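Cytochrome P450 RhF (Acinetobacter radioresistens, PDB 6RO8) binds haem b and probably acts as a monooxygenase, this chain being the haem domain of a longer class VII cytochrome P450 protein. Local coordinates at residues Ala288-Lys291 against Val292-Lys295; Met167-Glu170 against Ile171-Val175; Lys100-Lys104 against Tyr105-Met109. All coordinates share one frame; numbering follows the deposited sequence.

Interaction 1: residues Ala288-Lys291 against Val292-Lys295; sequences ADRK and VWKK
Asp-289 and Val-292 meet at the start of helix 290-298, where Asp-289 is the N-cap. Its side chain, with CG set anti to the backbone N (chi1 -163°), reaches forward over the first turn, and OD1 accepts a weak capping bond of 3.5 Å from Val-292 N. The aspartate crosses the valine at about a right angle, its carboxylate lying against Val-292 CG2. Backbone bonds then start the helix in the usual i to i+4 pattern, from Trp-293 N to Asp-289 O at 2.8 Å and from Lys-294 N to Arg-290 O at 3.1 Å.

The tight side is built on Val-292 and Trp-293, both buried. The valine packs on Leu-286 of the preceding helix 273-288 and on Leu-361 and Ile-363; the indole rests on Leu-286, Leu-287 and Leu-405. Arg-290 folds over this indole because its chain bends at both chi2 and chi3. Arginine and tryptophan leave the helix in the same direction, and the guanidinium lies flat on one ring face, centres 4.6 Å apart and planes 26° apart. Carbonyl oxygens hold both flat groups: Arg-290 NH1 donates to Leu-287 O and NH2 to Leu-405 O, while Trp-293 NE1 donates to Pro-403 O. The helix start is thereby fastened to the chain leading into strand 406-407.

The solvent side is looser and belongs to lysines. Lys-294 NZ comes within 4.2 Å of Arg-290 NH2, a pair of like charges, and itself makes a weak hydrogen bond to Pro-403 O. Lys-291, exposed, curls back along the cap through bends at chi2 and chi3, and its NZ forms a salt bridge of 3.2 Å with Asp-289 OD1, the same oxygen that faces Val-292 N.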
loop_
_atom_site.group_PDB
_atom_site.type_symbol
_atom_site.label_atom_id
_atom_site.label_comp_id
_atom_site.label_asym_id
_atom_site.label_seq_id
_atom_site.Cartn_x
_atom_site.Cartn_y
_atom_site.Cartn_z
ATOM N N ALA A 288 -8.838 1.769 20.138
ATOM C CA ALA A 288 -8.139 1.247 21.298
ATOM C C ALA A 288 -7.775 2.330 22.303
ATOM O O ALA A 288 -7.603 2.022 23.487
ATOM C CB ALA A 288 -6.879 0.498 20.860
ATOM N N ASP A 289 -7.669 3.581 21.861
ATOM C CA ASP A 289 -7.397 4.728 22.730
ATOM C C ASP A 289 -8.724 5.457 22.958
ATOM O O ASP A 289 -9.111 6.353 22.204
ATOM C CB ASP A 289 -6.333 5.619 22.098
ATOM C CG ASP A 289 -5.703 6.581 23.081
ATOM O OD1 ASP A 289 -6.347 6.924 24.100
ATOM O OD2 ASP A 289 -4.561 7.010 22.817
ATOM N N ARG A 290 -9.427 5.057 24.021
ATOM C CA ARG A 290 -10.777 5.563 24.260
ATOM C C ARG A 290 -10.782 7.074 24.445
ATOM O O ARG A 290 -11.733 7.758 24.037
ATOM C CB ARG A 290 -11.380 4.868 25.479
ATOM C CG ARG A 290 -11.393 3.355 25.378
ATOM C CD ARG A 290 -11.893 2.916 24.020
ATOM N NE ARG A 290 -13.309 3.204 23.838
ATOM C CZ ARG A 290 -13.980 2.987 22.714
ATOM N NH1 ARG A 290 -13.349 2.499 21.645
ATOM N NH2 ARG A 290 -15.279 3.283 22.652
ATOM N N LYS A 291 -9.731 7.614 25.061
ATOM C CA LYS A 291 -9.605 9.062 25.165
ATOM C C LYS A 291 -9.562 9.678 23.768
ATOM O O LYS A 291 -10.271 10.645 23.480
ATOM C CB LYS A 291 -8.354 9.432 25.976
ATOM C CG LYS A 291 -8.307 8.984 27.474
ATOM C CD LYS A 291 -8.346 7.434 27.682
ATOM C CE LYS A 291 -7.126 6.701 27.083
ATOM N NZ LYS A 291 -7.399 5.269 26.676
ATOM N N VAL A 292 -8.784 9.080 22.860
ATOM C CA VAL A 292 -8.701 9.596 21.494
ATOM C C VAL A 292 -10.046 9.455 20.781
ATOM O O VAL A 292 -10.457 10.337 20.017
ATOM C CB VAL A 292 -7.558 8.892 20.727
ATOM C CG1 VAL A 292 -7.716 9.076 19.218
ATOM C CG2 VAL A 292 -6.201 9.424 21.184
ATOM N N TRP A 293 -10.765 8.360 21.040
ATOM C CA TRP A 293 -11.974 8.076 20.272
ATOM C C TRP A 293 -13.092 9.059 20.608
ATOM O O TRP A 293 -13.789 9.559 19.710
ATOM C CB TRP A 293 -12.421 6.636 20.532
ATOM C CG TRP A 293 -13.694 6.248 19.841
ATOM C CD1 TRP A 293 -14.909 6.080 20.414
ATOM C CD2 TRP A 293 -13.871 5.977 18.441
ATOM N NE1 TRP A 293 -15.838 5.721 19.468
ATOM C CE2 TRP A 293 -15.227 5.648 18.248
ATOM C CE3 TRP A 293 -13.014 5.975 17.340
ATOM C CZ2 TRP A 293 -15.750 5.328 16.998
ATOM C CZ3 TRP A 293 -13.534 5.658 16.098
ATOM C CH2 TRP A 293 -14.888 5.342 15.936
ATOM N N LYS A 294 -13.292 9.356 21.895
ATOM C CA LYS A 294 -14.349 10.304 22.207
ATOM C C LYS A 294 -13.956 11.714 21.822
ATOM O O LYS A 294 -14.835 12.528 21.532
ATOM C CB LYS A 294 -14.754 10.199 23.681
ATOM C CG LYS A 294 -15.499 8.874 23.987
ATOM C CD LYS A 294 -17.056 9.074 24.194
ATOM C CE LYS A 294 -17.811 7.856 23.585
ATOM N NZ LYS A 294 -17.408 6.515 24.165
ATOM N N LYS A 295 -12.655 12.012 21.774
ATOM C CA LYS A 295 -12.233 13.259 21.151
ATOM C C LYS A 295 -12.664 13.307 19.687
ATOM O O LYS A 295 -13.163 14.342 19.217
ATOM C CB LYS A 295 -10.722 13.452 21.285
ATOM C CG LYS A 295 -10.337 14.541 22.278
ATOM C CD LYS A 295 -8.884 14.435 22.773
ATOM C CE LYS A 295 -8.762 13.448 23.916
ATOM N NZ LYS A 295 -9.257 14.029 25.196
#

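Interaction 2: residues Met167-Glu170 against Ile171-Val175; sequences MLWE and IPLMV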
loop_
_atom_site.group_PDB
_atom_site.type_symbol
_atom_site.label_atom_id
_atom_site.label_comp_id
_atom_site.label_asym_id
_atom_site.label_seq_id
_atom_site.Cartn_x
_atom_site.Cartn_y
_atom_site.Cartn_z
ATOM N N MET A 167 -17.408 -3.988 5.513
ATOM C CA MET A 167 -17.273 -2.819 4.652
ATOM C C MET A 167 -15.830 -2.521 4.251
ATOM O O MET A 167 -15.594 -1.972 3.164
ATOM C CB MET A 167 -17.883 -1.572 5.331
ATOM C CG MET A 167 -17.280 -1.234 6.701
ATOM S SD MET A 167 -18.066 0.132 7.587
ATOM C CE MET A 167 -18.609 1.166 6.278
ATOM N N LEU A 168 -14.851 -2.912 5.081
ATOM C CA LEU A 168 -13.538 -2.278 4.971
ATOM C C LEU A 168 -12.773 -2.713 3.716
ATOM O O LEU A 168 -12.000 -1.918 3.182
ATOM C CB LEU A 168 -12.717 -2.514 6.245
ATOM C CG LEU A 168 -13.064 -1.597 7.445
ATOM C CD1 LEU A 168 -12.027 -1.696 8.554
ATOM C CD2 LEU A 168 -13.316 -0.104 7.080
ATOM N N TRP A 169 -12.963 -3.935 3.210
ATOM C CA TRP A 169 -12.364 -4.245 1.914
ATOM C C TRP A 169 -13.320 -4.025 0.746
ATOM O O TRP A 169 -12.887 -3.644 -0.349
ATOM C CB TRP A 169 -11.827 -5.684 1.886
ATOM C CG TRP A 169 -12.833 -6.756 1.680
ATOM C CD1 TRP A 169 -13.454 -7.492 2.648
ATOM C CD2 TRP A 169 -13.318 -7.255 0.424
ATOM N NE1 TRP A 169 -14.311 -8.409 2.074
ATOM C CE2 TRP A 169 -14.250 -8.280 0.711
ATOM C CE3 TRP A 169 -13.067 -6.925 -0.916
ATOM C CZ2 TRP A 169 -14.926 -8.975 -0.290
ATOM C CZ3 TRP A 169 -13.735 -7.613 -1.902
ATOM C CH2 TRP A 169 -14.656 -8.626 -1.587
ATOM N N GLU A 170 -14.617 -4.203 0.965
ATOM C CA GLU A 170 -15.548 -4.181 -0.154
ATOM C C GLU A 170 -15.743 -2.768 -0.698
ATOM O O GLU A 170 -15.805 -2.569 -1.916
ATOM C CB GLU A 170 -16.863 -4.777 0.305
ATOM C CG GLU A 170 -17.643 -5.521 -0.715
ATOM C CD GLU A 170 -18.990 -5.838 -0.147
ATOM O OE1 GLU A 170 -19.036 -6.123 1.074
ATOM O OE2 GLU A 170 -19.995 -5.744 -0.883
ATOM N N ILE A 171 -15.840 -1.772 0.177
ATOM C CA ILE A 171 -16.103 -0.408 -0.276
ATOM C C ILE A 171 -14.897 0.162 -1.026
ATOM O O ILE A 171 -15.074 0.667 -2.144
ATOM C CB ILE A 171 -16.537 0.489 0.895
ATOM C CG1 ILE A 171 -18.014 0.239 1.204
ATOM C CG2 ILE A 171 -16.306 1.958 0.573
ATOM C CD1 ILE A 171 -18.528 0.979 2.426
ATOM N N PRO A 172 -13.666 0.112 -0.487
ATOM C CA PRO A 172 -12.528 0.610 -1.276
ATOM C C PRO A 172 -12.423 -0.062 -2.624
ATOM O O PRO A 172 -12.115 0.609 -3.618
ATOM C CB PRO A 172 -11.314 0.295 -0.391
ATOM C CG PRO A 172 -11.870 0.213 0.958
ATOM C CD PRO A 172 -13.207 -0.428 0.800
ATOM N N LEU A 173 -12.698 -1.373 -2.683
ATOM C CA LEU A 173 -12.731 -2.080 -3.958
ATOM C C LEU A 173 -13.739 -1.445 -4.910
ATOM O O LEU A 173 -13.394 -1.071 -6.037
ATOM C CB LEU A 173 -13.067 -3.550 -3.730
ATOM C CG LEU A 173 -13.193 -4.359 -5.030
ATOM C CD1 LEU A 173 -11.912 -4.232 -5.860
ATOM C CD2 LEU A 173 -13.510 -5.838 -4.771
ATOM N N MET A 174 -14.990 -1.298 -4.464
ATOM C CA MET A 174 -16.016 -0.705 -5.314
ATOM C C MET A 174 -15.639 0.700 -5.761
ATOM O O MET A 174 -15.807 1.057 -6.933
ATOM C CB MET A 174 -17.339 -0.668 -4.571
ATOM C CG MET A 174 -18.177 -1.877 -4.762
ATOM S SD MET A 174 -19.517 -1.687 -3.598
ATOM C CE MET A 174 -18.862 -2.562 -2.180
ATOM N N VAL A 175 -15.161 1.524 -4.833
ATOM C CA VAL A 175 -14.723 2.869 -5.186
ATOM C C VAL A 175 -13.663 2.798 -6.286
ATOM O O VAL A 175 -13.750 3.498 -7.312
ATOM C CB VAL A 175 -14.222 3.597 -3.923
ATOM C CG1 VAL A 175 -13.548 4.902 -4.268
ATOM C CG2 VAL A 175 -15.403 3.821 -2.949
#
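Trp-169 and Leu-173, one turn apart, extend in the same direction. The leucine meets the indole at its rim: CD2 lies near the ring plane, 3.4 Å from Trp-169 CZ3. A chi1 of 79° puts the tryptophan CG between its own backbone N and carbonyl carbon, the crowded position, and brings the ring alongside the next turn. One face of that ring is taken by Glu-170 CB, 4.3 Å above its centre. The indole also makes a cation-pi contact with Arg-191 of helix 187-202, and NE1 donates to Gln-165.

Glu-170 and Met-174 cross obliquely. The methionine bends at chi3, bringing CE against the aliphatic arm of the glutamate, 3.5 Å from Glu-170 CG. Beyond CG the glutamate is extended, which carries OE2 to a salt bridge with Lys-151 of helix 134-155.

The two segments form the junction between helices 163-168 and 170-179, which together probably correspond to the E helix of the P450 fold. Helical bonding carries through the junction: Ile-171 N donates to Met-167 O at 3.0 Å, Leu-173 N to Trp-169 O at 3.3 Å and Met-174 N to Glu-170 O at 3.0 Å. The missing link is at Pro-172, which has no N-H to give; its CD and CG sit against Leu-168 O instead. The proline also touches Glu-390 and His-272, and its side chain is about 8 Å from the haem.

Met-167 and Ile-171 run alongside each other on the face turned to helices 134-155 and 384-401. Both touch Phe-394 of the latter, and Met-167 CE meets Ile-171 CD1 at 3.9 Å.

Interaction 3: residues Lys100-Lys104 against Tyr105-Met109; sequences KILEK and YKYGM
Lys-106 has a left-handed backbone (phi 42°) and turns the chain back over Glu-103. Its N-H reaches Glu-103 O at 2.9 Å from well above the carbonyl plane, 72° out of it. The lysine chain, bent at chi2 and chi4, folds over the same residue, so that NZ makes a salt bridge to Glu-103 OE1 at 3.2 Å and a weak bond to Glu-103 O.

Tyr-107 N then donates to Leu-102 O at 3.0 Å. Next to this bond Leu-102 CD2 lies over one face of the Tyr-107 ring, a CH-pi contact 4.2 Å from the centroid; Met-109 N lies over the opposite face. Lys-104 drapes across Tyr-105, with CD over the ring face and NZ in an off-centre cation-pi contact at 4.1 Å. The hydroxyl of Tyr-105 is hydrogen-bonded to Glu-215 of helix 207-233, and the Tyr-107 ring meets Trp-221 of that helix edge-to-face.

The paired bonds, Tyr-107 N to Leu-102 O and Lys-106 N to Glu-103 O, with Lys-106 as C-prime residue, make the Schellman motif that ends helix 96-104.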
loop_
_atom_site.group_PDB
_atom_site.type_symbol
_atom_site.label_atom_id
_atom_site.label_comp_id
_atom_site.label_asym_id
_atom_site.label_seq_id
_atom_site.Cartn_x
_atom_site.Cartn_y
_atom_site.Cartn_z
ATOM N N LYS A 100 6.337 -21.414 -15.920
ATOM C CA LYS A 100 5.626 -21.804 -17.120
ATOM C C LYS A 100 4.120 -21.763 -16.972
ATOM O O LYS A 100 3.422 -21.628 -17.986
ATOM C CB LYS A 100 6.023 -23.175 -17.552
ATOM C CG LYS A 100 7.034 -23.045 -18.569
ATOM C CD LYS A 100 8.354 -22.329 -18.068
ATOM C CE LYS A 100 9.233 -21.825 -19.200
ATOM N NZ LYS A 100 9.226 -22.831 -20.271
ATOM N N ILE A 101 3.604 -21.759 -15.743
ATOM C CA ILE A 101 2.204 -21.415 -15.590
ATOM C C ILE A 101 2.002 -20.020 -16.152
ATOM O O ILE A 101 1.171 -19.797 -17.044
ATOM C CB ILE A 101 1.773 -21.536 -14.117
ATOM C CG1 ILE A 101 1.643 -23.004 -13.715
ATOM C CG2 ILE A 101 0.471 -20.778 -13.889
ATOM C CD1 ILE A 101 1.785 -23.266 -12.208
ATOM N N LEU A 102 2.891 -19.101 -15.748
ATOM C CA LEU A 102 2.875 -17.738 -16.266
ATOM C C LEU A 102 3.071 -17.711 -17.779
ATOM O O LEU A 102 2.416 -16.932 -18.476
ATOM C CB LEU A 102 3.951 -16.913 -15.560
ATOM C CG LEU A 102 3.720 -16.684 -14.058
ATOM C CD1 LEU A 102 4.866 -15.926 -13.390
ATOM C CD2 LEU A 102 2.411 -15.953 -13.831
ATOM N N GLU A 103 3.984 -18.539 -18.301
ATOM C CA GLU A 103 4.184 -18.612 -19.743
ATOM C C GLU A 103 2.903 -19.023 -20.457
ATOM O O GLU A 103 2.605 -18.527 -21.552
ATOM C CB GLU A 103 5.307 -19.602 -20.061
ATOM C CG GLU A 103 6.669 -18.980 -20.202
ATOM C CD GLU A 103 6.814 -18.231 -21.497
ATOM O OE1 GLU A 103 6.166 -18.632 -22.487
ATOM O OE2 GLU A 103 7.570 -17.239 -21.520
ATOM N N LYS A 104 2.141 -19.946 -19.857
ATOM C CA LYS A 104 0.867 -20.357 -20.435
ATOM C C LYS A 104 -0.057 -19.162 -20.615
ATOM O O LYS A 104 -0.740 -19.045 -21.636
ATOM C CB LYS A 104 0.209 -21.429 -19.561
ATOM C CG LYS A 104 -1.175 -21.872 -20.050
ATOM C CD LYS A 104 -2.251 -21.825 -18.944
ATOM C CE LYS A 104 -3.643 -22.244 -19.480
ATOM N NZ LYS A 104 -4.459 -21.098 -20.029
ATOM N N TYR A 105 -0.083 -18.255 -19.642
ATOM C CA TYR A 105 -0.890 -17.049 -19.733
ATOM C C TYR A 105 -0.183 -15.916 -20.473
ATOM O O TYR A 105 -0.717 -14.802 -20.521
ATOM C CB TYR A 105 -1.315 -16.593 -18.327
ATOM C CG TYR A 105 -2.262 -17.578 -17.678
ATOM C CD1 TYR A 105 -3.613 -17.599 -18.015
ATOM C CD2 TYR A 105 -1.803 -18.509 -16.764
ATOM C CE1 TYR A 105 -4.478 -18.512 -17.449
ATOM C CE2 TYR A 105 -2.662 -19.421 -16.188
ATOM C CZ TYR A 105 -3.998 -19.421 -16.535
ATOM O OH TYR A 105 -4.854 -20.340 -15.964
ATOM N N LYS A 106 0.976 -16.185 -21.074
ATOM C CA LYS A 106 1.815 -15.162 -21.701
ATOM C C LYS A 106 1.889 -13.913 -20.828
ATOM O O LYS A 106 1.652 -12.789 -21.272
ATOM C CB LYS A 106 1.325 -14.821 -23.113
ATOM C CG LYS A 106 1.381 -15.982 -24.106
ATOM C CD LYS A 106 2.808 -16.365 -24.495
ATOM C CE LYS A 106 2.867 -17.713 -25.254
ATOM N NZ LYS A 106 3.893 -18.669 -24.718
ATOM N N TYR A 107 2.219 -14.129 -19.558
ATOM C CA TYR A 107 2.245 -13.049 -18.578
ATOM C C TYR A 107 3.321 -12.035 -18.940
ATOM O O TYR A 107 4.478 -12.395 -19.173
ATOM C CB TYR A 107 2.495 -13.642 -17.192
ATOM C CG TYR A 107 2.559 -12.694 -16.023
ATOM C CD1 TYR A 107 1.400 -12.151 -15.470
ATOM C CD2 TYR A 107 3.774 -12.409 -15.412
ATOM C CE1 TYR A 107 1.455 -11.306 -14.352
ATOM C CE2 TYR A 107 3.847 -11.572 -14.309
ATOM C CZ TYR A 107 2.689 -11.025 -13.778
ATOM O OH TYR A 107 2.779 -10.195 -12.676
ATOM N N GLY A 108 2.940 -10.763 -18.988
ATOM C CA GLY A 108 3.850 -9.773 -19.525
ATOM C C GLY A 108 3.944 -8.513 -18.701
ATOM O O GLY A 108 4.115 -7.416 -19.243
ATOM N N MET A 109 3.839 -8.653 -17.391
ATOM C CA MET A 109 3.870 -7.486 -16.520
ATOM C C MET A 109 5.236 -6.827 -16.582
ATOM O O MET A 109 6.245 -7.462 -16.280
ATOM C CB MET A 109 3.559 -7.903 -15.091
ATOM C CG MET A 109 3.755 -6.808 -14.106
ATOM S SD MET A 109 2.270 -5.852 -13.919
ATOM C CE MET A 109 3.014 -4.305 -13.442
#

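Overall arrangement
Interaction 3 comes first along the chain, then interaction 2, then interaction 1; the three are strictly in series and none nests in or crosses another. Each joins adjoining segments, so no long loop is closed. Interaction 3 ends helix 96-104 and starts the loop toward helix 121-127, beside helices 207-233 and 257-270. Interaction 2 joins helices 163-168 and 170-179 among helices 134-155, 187-202 and 384-401. Interaction 1 opens helix 290-298 after helix 273-288, near strand 406-407. Interactions 1 and 3 lie on opposite sides of the chain's centre, their centres about 49 Å apart; interaction 2 is more central, about 15 Å from that centre.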